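Local coordinates for CdiI immunity protein (Yersinia kristensenii ATCC 33638, PDB 5E3E) that binds the CdiA-CT toxin, a bacterial member of the RNase A superfamily, and as its immunity protein probably blocks the toxin's nuclease activity, at residues L10-L14 / R15-N19; L65-I68 / L69-L73. One frame throughout, in Å; residues are numbered along the deposited sequence.

Interaction 1 (L10-L14 / R15-N19); sequences LSYLL and RCYFN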
ATOM      1  N   LEU A  10     -10.310   4.348   1.538  1.00 12.27           N
ATOM      2  CA  LEU A  10      -9.039   5.059   1.415  1.00 12.46           C
ATOM      3  C   LEU A  10      -7.869   4.177   1.779  1.00 12.14           C
ATOM      4  O   LEU A  10      -6.824   4.256   1.143  1.00 11.81           O
ATOM      5  CB  LEU A  10      -9.010   6.321   2.274  1.00 13.24           C
ATOM      6  CG  LEU A  10      -9.413   7.591   1.589  1.00 14.13           C
ATOM      7  CD1 LEU A  10      -9.401   8.714   2.617  1.00 14.93           C
ATOM      8  CD2 LEU A  10      -8.477   7.914   0.406  1.00 14.20           C
ATOM      9  N   SER A  11      -8.025   3.319   2.780  1.00 12.08           N
ATOM     10  CA  SER A  11      -6.934   2.379   3.112  1.00 12.38           C
ATOM     11  C   SER A  11      -6.623   1.486   1.891  1.00 11.89           C
ATOM     12  O   SER A  11      -5.480   1.222   1.604  1.00 11.84           O
ATOM     13  CB  SER A  11      -7.268   1.524   4.308  1.00 12.96           C
ATOM     14  OG  SER A  11      -7.424   2.369   5.435  1.00 14.41           O
ATOM     15  N   TYR A  12      -7.666   1.046   1.177  1.00 11.52           N
ATOM     16  CA  TYR A  12      -7.499   0.202   0.003  1.00 11.33           C
ATOM     17  C   TYR A  12      -6.745   0.941  -1.110  1.00 11.10           C
ATOM     18  O   TYR A  12      -5.753   0.405  -1.617  1.00 11.09           O
ATOM     19  CB  TYR A  12      -8.855  -0.288  -0.510  1.00 11.37           C
ATOM     20  CG  TYR A  12      -8.778  -1.118  -1.760  1.00 11.53           C
ATOM     21  CD1 TYR A  12      -8.205  -2.387  -1.743  1.00 11.76           C
ATOM     22  CD2 TYR A  12      -9.238  -0.633  -2.947  1.00 11.70           C
ATOM     23  CE1 TYR A  12      -8.128  -3.163  -2.891  1.00 12.00           C
ATOM     24  CE2 TYR A  12      -9.146  -1.385  -4.103  1.00 11.89           C
ATOM     25  CZ  TYR A  12      -8.613  -2.656  -4.085  1.00 12.07           C
ATOM     26  OH  TYR A  12      -8.548  -3.430  -5.258  1.00 12.49           O
ATOM     27  N   LEU A  13      -7.197   2.152  -1.481  1.00 10.95           N
ATOM     28  CA  LEU A  13      -6.448   2.965  -2.430  1.00 11.13           C
ATOM     29  C   LEU A  13      -4.983   3.140  -2.009  1.00 10.99           C
ATOM     30  O   LEU A  13      -4.083   2.969  -2.802  1.00 10.89           O
ATOM     31  CB  LEU A  13      -7.058   4.346  -2.600  1.00 11.35           C
ATOM     32  CG  LEU A  13      -6.378   5.346  -3.526  1.00 11.59           C
ATOM     33  CD1 LEU A  13      -6.405   4.832  -4.983  1.00 11.79           C
ATOM     34  CD2 LEU A  13      -7.081   6.692  -3.399  1.00 11.97           C
ATOM     35  N   LEU A  14      -4.765   3.521  -0.763  1.00 11.06           N
ATOM     36  CA  LEU A  14      -3.468   3.981  -0.333  1.00 11.28           C
ATOM     37  C   LEU A  14      -2.499   2.832  -0.059  1.00 11.51           C
ATOM     38  O   LEU A  14      -1.291   3.017  -0.210  1.00 11.57           O
ATOM     39  CB  LEU A  14      -3.595   4.907   0.887  1.00 11.54           C
ATOM     40  CG  LEU A  14      -4.318   6.233   0.617  1.00 11.87           C
ATOM     41  CD1 LEU A  14      -4.384   7.139   1.838  1.00 12.29           C
ATOM     42  CD2 LEU A  14      -3.766   6.979  -0.574  1.00 12.08           C
ATOM     43  N   ARG A  15      -3.029   1.658   0.253  1.00 11.55           N
ATOM     44  CA  ARG A  15      -2.197   0.504   0.535  1.00 12.05           C
ATOM     45  C   ARG A  15      -2.054  -0.457  -0.613  1.00 12.08           C
ATOM     46  O   ARG A  15      -0.989  -1.062  -0.743  1.00 12.30           O
ATOM     47  CB  ARG A  15      -2.658  -0.238   1.764  1.00 12.54           C
ATOM     48  CG  ARG A  15      -2.650   0.612   2.994  1.00 13.04           C
ATOM     49  CD  ARG A  15      -3.129  -0.179   4.186  1.00 14.02           C
ATOM     50  NE  ARG A  15      -3.187   0.615   5.421  1.00 15.18           N
ATOM     51  CZ  ARG A  15      -3.484   0.109   6.626  1.00 16.60           C
ATOM     52  NH1 ARG A  15      -3.762  -1.188   6.796  1.00 17.22           N
ATOM     53  NH2 ARG A  15      -3.547   0.909   7.675  1.00 17.33           N
ATOM     54  N   CYS A  16      -3.082  -0.634  -1.434  1.00 11.93           N
ATOM     55  CA  CYS A  16      -3.007  -1.604  -2.509  1.00 12.27           C
ATOM     56  C   CYS A  16      -2.560  -0.940  -3.806  1.00 11.89           C
ATOM     57  O   CYS A  16      -1.905  -1.599  -4.629  1.00 12.08           O
ATOM     58  CB  CYS A  16      -4.317  -2.348  -2.717  1.00 12.77           C
ATOM     59  SG  CYS A  16      -4.687  -3.520  -1.393  1.00 14.42           S
ATOM     60  N   TYR A  17      -3.009   0.298  -4.058  1.00 11.54           N
ATOM     61  CA  TYR A  17      -2.623   0.986  -5.266  1.00 11.52           C
ATOM     62  C   TYR A  17      -1.363   1.785  -5.012  1.00 11.42           C
ATOM     63  O   TYR A  17      -0.394   1.594  -5.746  1.00 11.42           O
ATOM     64  CB  TYR A  17      -3.759   1.863  -5.837  1.00 11.66           C
ATOM     65  CG  TYR A  17      -4.750   1.017  -6.612  1.00 11.91           C
ATOM     66  CD1 TYR A  17      -5.752   0.308  -5.971  1.00 11.92           C
ATOM     67  CD2 TYR A  17      -4.622   0.889  -8.017  1.00 12.19           C
ATOM     68  CE1 TYR A  17      -6.609  -0.503  -6.689  1.00 12.26           C
ATOM     69  CE2 TYR A  17      -5.493   0.121  -8.740  1.00 12.68           C
ATOM     70  CZ  TYR A  17      -6.485  -0.575  -8.081  1.00 12.68           C
ATOM     71  OH  TYR A  17      -7.338  -1.370  -8.812  1.00 12.95           O
ATOM     72  N   PHE A  18      -1.369   2.669  -4.015  1.00 11.18           N
ATOM     73  CA  PHE A  18      -0.139   3.399  -3.669  1.00 11.57           C
ATOM     74  C   PHE A  18       0.811   2.587  -2.819  1.00 11.69           C
ATOM     75  O   PHE A  18       1.368   3.070  -1.846  1.00 12.03           O
ATOM     76  CB  PHE A  18      -0.424   4.780  -3.102  1.00 11.65           C
ATOM     77  CG  PHE A  18      -0.989   5.732  -4.110  1.00 11.81           C
ATOM     78  CD1 PHE A  18      -0.179   6.303  -5.060  1.00 12.15           C
ATOM     79  CD2 PHE A  18      -2.347   6.006  -4.149  1.00 12.10           C
ATOM     80  CE1 PHE A  18      -0.698   7.181  -6.001  1.00 12.30           C
ATOM     81  CE2 PHE A  18      -2.876   6.899  -5.096  1.00 12.27           C
ATOM     82  CZ  PHE A  18      -2.037   7.467  -6.022  1.00 12.63           C
ATOM     83  N   ASN A  19       1.007   1.322  -3.213  1.00 11.86           N
ATOM     84  CA  ASN A  19       2.001   0.463  -2.602  1.00 12.13           C
ATOM     85  C   ASN A  19       3.420   0.922  -3.009  1.00 12.25           C
ATOM     86  O   ASN A  19       3.581   1.784  -3.849  1.00 11.89           O
ATOM     87  CB  ASN A  19       1.739  -1.016  -2.919  1.00 12.28           C
ATOM     88  CG  ASN A  19       1.960  -1.348  -4.368  1.00 12.59           C
ATOM     89  OD1 ASN A  19       3.073  -1.262  -4.864  1.00 12.84           O
ATOM     90  ND2 ASN A  19       0.892  -1.728  -5.072  1.00 12.74           N
TER
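Leu-13 O accepts two backbone hydrogen bonds at the end of helix 8-17, from Tyr-17 N at 3.1 Å and Phe-18 N at 3.0 Å, as the helix widens into a pi-type turn. The Phe-18 bond is nearly straight at its hydrogen, 168°. Tyr-17 N instead sits above the carbonyl plane. Tyr-12 has CG anti to its backbone N (chi1 177°), which carries the ring along the helix toward Tyr-17. The two rings form an offset edge-to-face pair, with planes at 77°. Tyr-17 turns its edge to the face of Tyr-12, and its CE1 lies 3.7 Å from Tyr-12 CE2. Cys-16 SG approaches the same Tyr-12 ring obliquely, 3.7 Å from CD1. Leu-13 and Phe-18 lie side by side, with Leu-13 CD1 4.1 Å from Phe-18 CE2. Leu-14 CD2 also touches Phe-18, 4.0 Å from its CD2. Both tyrosine hydroxyls are hydrogen-bonded to Glu-40, and Tyr-63 of the toxin chain meets both tyrosines. The turn is buried: Leu-13 packs on Tyr-36 of helix 29-39 and Met-48 of helix 42-56, while Phe-18 meets Trp-89 of helix 86-96.

Interaction 2 (L65-I68 / L69-L73); sequences LQDI and LLNKL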
ATOM      1  N   LEU A  65      -3.313  15.869   9.129  1.00 13.81           N
ATOM      2  CA  LEU A  65      -3.828  15.189   7.948  1.00 13.07           C
ATOM      3  C   LEU A  65      -2.719  14.426   7.278  1.00 12.69           C
ATOM      4  O   LEU A  65      -2.940  13.299   6.826  1.00 12.40           O
ATOM      5  CB  LEU A  65      -4.512  16.150   6.980  1.00 12.85           C
ATOM      6  CG  LEU A  65      -5.203  15.517   5.776  1.00 12.60           C
ATOM      7  CD1 LEU A  65      -6.137  14.384   6.183  1.00 12.53           C
ATOM      8  CD2 LEU A  65      -5.926  16.641   5.030  1.00 12.81           C
ATOM      9  N   GLN A  66      -1.506  14.971   7.254  1.00 12.76           N
ATOM     10  CA  GLN A  66      -0.402  14.224   6.627  1.00 12.90           C
ATOM     11  C   GLN A  66      -0.064  12.968   7.400  1.00 13.07           C
ATOM     12  O   GLN A  66       0.220  11.948   6.820  1.00 12.91           O
ATOM     13  CB  GLN A  66       0.864  15.088   6.458  1.00 13.25           C
ATOM     14  CG  GLN A  66       1.992  14.438   5.677  1.00 13.41           C
ATOM     15  CD  GLN A  66       3.207  15.346   5.560  1.00 13.95           C
ATOM     16  OE1 GLN A  66       3.160  16.448   4.961  1.00 14.68           O
ATOM     17  NE2 GLN A  66       4.304  14.893   6.123  1.00 14.59           N
ATOM     18  N   ASP A  67      -0.098  13.031   8.716  1.00 13.75           N
ATOM     19  CA  ASP A  67       0.155  11.831   9.522  1.00 14.67           C
ATOM     20  C   ASP A  67      -0.913  10.775   9.254  1.00 13.42           C
ATOM     21  O   ASP A  67      -0.606   9.597   9.129  1.00 12.93           O
ATOM     22  CB  ASP A  67       0.122  12.202  11.007  1.00 16.64           C
ATOM     23  CG  ASP A  67       0.552  11.095  11.891  1.00 18.85           C
ATOM     24  OD1 ASP A  67       1.566  10.456  11.586  1.00 21.28           O
ATOM     25  OD2 ASP A  67      -0.084  10.920  12.962  1.00 22.80           O
ATOM     26  N   ILE A  68      -2.156  11.205   9.077  1.00 12.52           N
ATOM     27  CA  ILE A  68      -3.223  10.272   8.771  1.00 12.38           C
ATOM     28  C   ILE A  68      -2.970   9.564   7.431  1.00 12.30           C
ATOM     29  O   ILE A  68      -3.056   8.337   7.341  1.00 12.52           O
ATOM     30  CB  ILE A  68      -4.588  10.999   8.745  1.00 12.22           C
ATOM     31  CG1 ILE A  68      -5.022  11.336  10.207  1.00 12.50           C
ATOM     32  CG2 ILE A  68      -5.658  10.164   8.088  1.00 12.31           C
ATOM     33  CD1 ILE A  68      -5.993  12.473  10.330  1.00 12.80           C
ATOM     34  N   LEU A  69      -2.700  10.345   6.401  1.00 12.10           N
ATOM     35  CA  LEU A  69      -2.536   9.759   5.043  1.00 12.16           C
ATOM     36  C   LEU A  69      -1.287   8.903   4.897  1.00 12.22           C
ATOM     37  O   LEU A  69      -1.360   7.781   4.389  1.00 12.55           O
ATOM     38  CB  LEU A  69      -2.576  10.824   3.957  1.00 12.41           C
ATOM     39  CG  LEU A  69      -3.819  11.715   3.934  1.00 12.59           C
ATOM     40  CD1 LEU A  69      -3.710  12.723   2.801  1.00 12.84           C
ATOM     41  CD2 LEU A  69      -5.093  10.915   3.762  1.00 13.08           C
ATOM     42  N   LEU A  70      -0.152   9.438   5.329  1.00 12.47           N
ATOM     43  CA  LEU A  70       1.138   8.766   5.195  1.00 13.07           C
ATOM     44  C   LEU A  70       1.402   7.666   6.197  1.00 14.13           C
ATOM     45  O   LEU A  70       1.949   6.643   5.819  1.00 14.46           O
ATOM     46  CB  LEU A  70       2.276   9.797   5.224  1.00 13.06           C
ATOM     47  CG  LEU A  70       2.410  10.717   4.023  1.00 13.06           C
ATOM     48  CD1 LEU A  70       3.605  11.626   4.219  1.00 13.56           C
ATOM     49  CD2 LEU A  70       2.558   9.991   2.683  1.00 13.05           C
ATOM     50  N   ASN A  71       1.067   7.869   7.466  1.00 14.76           N
ATOM     51  CA  ASN A  71       1.421   6.926   8.508  1.00 16.50           C
ATOM     52  C   ASN A  71       0.310   6.025   8.999  1.00 17.29           C
ATOM     53  O   ASN A  71       0.524   4.827   9.142  1.00 19.48           O
ATOM     54  CB  ASN A  71       2.054   7.676   9.664  1.00 17.53           C
ATOM     55  CG  ASN A  71       3.262   8.472   9.211  1.00 18.28           C
ATOM     56  OD1 ASN A  71       4.068   7.978   8.411  1.00 19.23           O
ATOM     57  ND2 ASN A  71       3.338   9.740   9.617  1.00 19.48           N
ATOM     58  N   LYS A  72      -0.893   6.557   9.177  1.00 16.50           N
ATOM     59  CA  LYS A  72      -1.989   5.740   9.694  1.00 16.50           C
ATOM     60  C   LYS A  72      -2.627   4.938   8.573  1.00 15.91           C
ATOM     61  O   LYS A  72      -2.659   3.713   8.631  1.00 15.59           O
ATOM     62  CB  LYS A  72      -3.009   6.612  10.421  1.00 17.15           C
ATOM     63  CG  LYS A  72      -2.380   7.386  11.567  1.00 18.51           C
ATOM     64  CD  LYS A  72      -3.382   8.149  12.415  1.00 19.85           C
ATOM     65  CE  LYS A  72      -2.725   8.734  13.648  1.00 21.65           C
ATOM     66  NZ  LYS A  72      -3.371  10.014  14.055  1.00 23.20           N
ATOM     67  N   LEU A  73      -3.067   5.616   7.526  1.00 15.21           N
ATOM     68  CA  LEU A  73      -3.556   4.895   6.319  1.00 15.56           C
ATOM     69  C   LEU A  73      -2.412   4.275   5.488  1.00 15.70           C
ATOM     70  O   LEU A  73      -2.637   3.384   4.696  1.00 15.82           O
ATOM     71  CB  LEU A  73      -4.429   5.812   5.461  1.00 15.55           C
ATOM     72  CG  LEU A  73      -5.675   6.384   6.141  1.00 16.12           C
ATOM     73  CD1 LEU A  73      -6.379   7.376   5.247  1.00 16.22           C
ATOM     74  CD2 LEU A  73      -6.681   5.309   6.516  1.00 17.10           C
TER
HETATM   75  O   HOH W   1       3.799  12.766   8.573  1.00 27.55           O
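The C-terminal turns of helix 62-72 change here from alpha-helical bonding to a wider pi-type turn. Leu-69 N and Leu-70 N bond four residues back, to Leu-65 O and Gln-66 O. Asp-67 O then accepts from both Asn-71 N and Lys-72 N, and Leu-73 N reaches Ile-68 O at 2.7 Å in a nearly straight bond (172°). Leu-65 CD1 rests 4.2 Å from Leu-69 CG, on the side where Leu-69 packs on Leu-90 of helix 86-96. Ile-68 and Leu-73 run side by side, with CG2 of Ile-68 4.0 Å from CD1 of Leu-73. Gln-66 crosses Leu-70 obliquely, its CG 3.6 Å from Leu-70 CD1. Asp-67 carries the polar side. With CG anti to the backbone N (chi1 -172°) its carboxylate stands out from the helix and leans toward the next turn, where Asn-71 and Lys-72 come to meet it. A water accepts from Gln-66 NE2 and, weakly, from Asn-71 ND2. The two carboxylate oxygens divide the work. OD2 makes a long salt bridge of 3.6 Å to Lys-72 NZ. Asn-71 ND2 gives Asp-67 OD1 a 2.7 Å hydrogen bond in its own amide plane, received on the anti lone pair.

How the interactions relate
Interactions 1 and 2 both sit at the C-terminal ends of helices, and their centres are 12 Å apart. Arg-15 joins them. Its NE lies 2.9 Å from Leu-73 O and its NH2 3.1 Å from Lys-72 O, both probable hydrogen bonds. The guanidinium thus probably bridges two successive backbone carbonyls at the end of helix 62-72. Apolar packing joins the two interactions as well, with Leu-14 CD1 3.9 Å from Leu-73 CB. Both interactions also reach the toxin. The NH1 of Arg-15 forms a salt bridge with Glu-65 of the toxin chain. Leu-70 O makes a weak hydrogen bond to Lys-26 of that chain. Arg-15 thus ties the helix ends to each other and to the toxin interface.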